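Side-chain contact in L-lysine 6-oxidase (Marinomonas mediterranea, PDB 3WEU), which oxidises the side-chain amine of free L-lysine with a cysteine tryptophylquinone cofactor, releasing hydrogen peroxide that kills bacteria: residues L106-G109 against R110-Y114. Sequence-based numbering, arbitrary orientation.
With SO4 (sulfate ion), chain E.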
loop_
_atom_site.group_PDB
_atom_site.type_symbol
_atom_site.label_atom_id
_atom_site.label_comp_id
_atom_site.label_asym_id
_atom_site.label_seq_id
_atom_site.Cartn_x
_atom_site.Cartn_y
_atom_site.Cartn_z
ATOM N N LEU A 106 17.035 32.297 2.251
ATOM C CA LEU A 106 17.908 33.291 1.606
ATOM C C LEU A 106 18.889 33.924 2.558
ATOM O O LEU A 106 19.788 34.663 2.150
ATOM C CB LEU A 106 17.071 34.346 0.862
ATOM C CG LEU A 106 16.298 33.803 -0.316
ATOM C CD1 LEU A 106 15.267 34.718 -0.897
ATOM C CD2 LEU A 106 17.278 33.427 -1.388
ATOM N N LEU A 107 18.757 33.622 3.852
ATOM C CA LEU A 107 19.762 33.998 4.769
ATOM C C LEU A 107 21.089 33.335 4.481
ATOM O O LEU A 107 22.108 33.835 4.959
ATOM C CB LEU A 107 19.360 33.752 6.229
ATOM C CG LEU A 107 18.139 34.599 6.630
ATOM C CD1 LEU A 107 17.569 34.066 7.945
ATOM C CD2 LEU A 107 18.516 36.036 6.768
ATOM N N TYR A 108 21.084 32.239 3.754
ATOM C CA TYR A 108 22.332 31.545 3.378
ATOM C C TYR A 108 22.855 31.986 1.978
ATOM O O TYR A 108 23.793 31.389 1.413
ATOM C CB TYR A 108 22.125 30.019 3.381
ATOM C CG TYR A 108 21.865 29.493 4.783
ATOM C CD1 TYR A 108 20.585 29.593 5.353
ATOM C CD2 TYR A 108 22.872 28.957 5.536
ATOM C CE1 TYR A 108 20.340 29.106 6.607
ATOM C CE2 TYR A 108 22.657 28.550 6.827
ATOM C CZ TYR A 108 21.383 28.614 7.347
ATOM O OH TYR A 108 21.153 28.235 8.642
ATOM N N GLY A 109 22.211 32.990 1.429
ATOM C CA GLY A 109 22.589 33.533 0.137
ATOM C C GLY A 109 21.744 33.066 -1.002
ATOM O O GLY A 109 20.952 32.120 -0.915
ATOM N N ARG A 110 21.865 33.774 -2.120
ATOM C CA ARG A 110 21.035 33.464 -3.270
ATOM C C ARG A 110 21.280 32.115 -3.823
ATOM O O ARG A 110 20.433 31.552 -4.478
ATOM C CB ARG A 110 21.205 34.526 -4.351
ATOM C CG ARG A 110 20.421 35.782 -4.008
ATOM C CD ARG A 110 20.681 36.928 -4.975
ATOM N NE ARG A 110 22.077 37.323 -4.868
ATOM C CZ ARG A 110 22.662 38.188 -5.681
ATOM N NH1 ARG A 110 21.954 38.772 -6.660
ATOM N NH2 ARG A 110 23.945 38.468 -5.506
ATOM N N ASP A 111 22.467 31.567 -3.596
ATOM C CA ASP A 111 22.753 30.247 -4.109
ATOM C C ASP A 111 21.972 29.171 -3.370
ATOM O O ASP A 111 22.033 28.022 -3.753
ATOM C CB ASP A 111 24.258 29.962 -4.026
ATOM C CG ASP A 111 25.037 30.636 -5.154
ATOM O OD1 ASP A 111 24.421 31.178 -6.111
ATOM O OD2 ASP A 111 26.234 30.654 -5.029
ATOM N N ASN A 112 21.265 29.555 -2.288
ATOM C CA ASN A 112 20.406 28.634 -1.569
ATOM C C ASN A 112 18.947 28.940 -1.824
ATOM O O ASN A 112 18.080 28.407 -1.131
ATOM C CB ASN A 112 20.733 28.746 -0.031
ATOM C CG ASN A 112 20.109 27.632 0.787
ATOM O OD1 ASN A 112 20.244 26.439 0.438
ATOM N ND2 ASN A 112 19.439 28.002 1.904
ATOM N N SER A 113 18.621 29.728 -2.877
ATOM C CA SER A 113 17.220 29.987 -3.264
ATOM C C SER A 113 16.557 28.726 -3.644
ATOM O O SER A 113 17.198 27.754 -4.068
ATOM C CB SER A 113 17.115 30.977 -4.440
ATOM O OG SER A 113 17.454 30.314 -5.654
ATOM N N TYR A 114 15.234 28.713 -3.582
ATOM C CA TYR A 114 14.499 27.512 -3.965
ATOM C C TYR A 114 14.848 27.114 -5.424
ATOM O O TYR A 114 15.048 25.927 -5.741
ATOM C CB TYR A 114 13.004 27.722 -3.910
ATOM C CG TYR A 114 12.373 27.800 -2.544
ATOM C CD1 TYR A 114 12.143 26.654 -1.836
ATOM C CD2 TYR A 114 12.008 29.031 -1.993
ATOM C CE1 TYR A 114 11.550 26.705 -0.582
ATOM C CE2 TYR A 114 11.393 29.098 -0.735
ATOM C CZ TYR A 114 11.199 27.946 -0.038
ATOM O OH TYR A 114 10.564 27.879 1.197
HETATM S S SO4 E . 24.487 36.351 -2.005
HETATM O O1 SO4 E . 25.575 35.620 -1.305
HETATM O O2 SO4 E . 25.137 37.073 -3.136
HETATM O O3 SO4 E . 23.494 35.436 -2.559
HETATM O O4 SO4 E . 23.667 37.230 -1.116
#
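A sulfate, probably from the crystallisation liquor, is held by Arg110 where the second of two consecutive 3-10 turns begins, just after Gly109. The Arg110 side chain bends at chi3 (-64°) and turns the edge of its guanidinium to the sulfate: Arg110 NH2 donates to sulfate O2 at 3.0 Å, nearly straight, with the sulfur lying in the guanidinium plane. NE adds a weak bond to O3, and the backbone N of Arg110 also points at O3, though that separation is too short to be trusted. At phi 100° and psi 165°, a side chain on Gly109 would be jammed against the carbonyl O of Tyr108, which calls for glycine. Gly109 O accepts from Asn112 N at 2.9 Å, closing the second turn, with the donor well above the carbonyl plane. Asn112 runs alongside Tyr108, Asn112 ND2 lying 3.7 Å from Tyr108 CB and the amide steeply inclined to the ring. Both ends of that buried amide are bonded: ND2 donates to Leu102 O and Asn105 O, while OD1 accepts from Arg117 NE. Leu106 CD2 rests 3.9 Å from Ser113 CB. These turns lie in the long connection from strand 80-91 to helix 129-134, with Leu106 also touching helix 489-492.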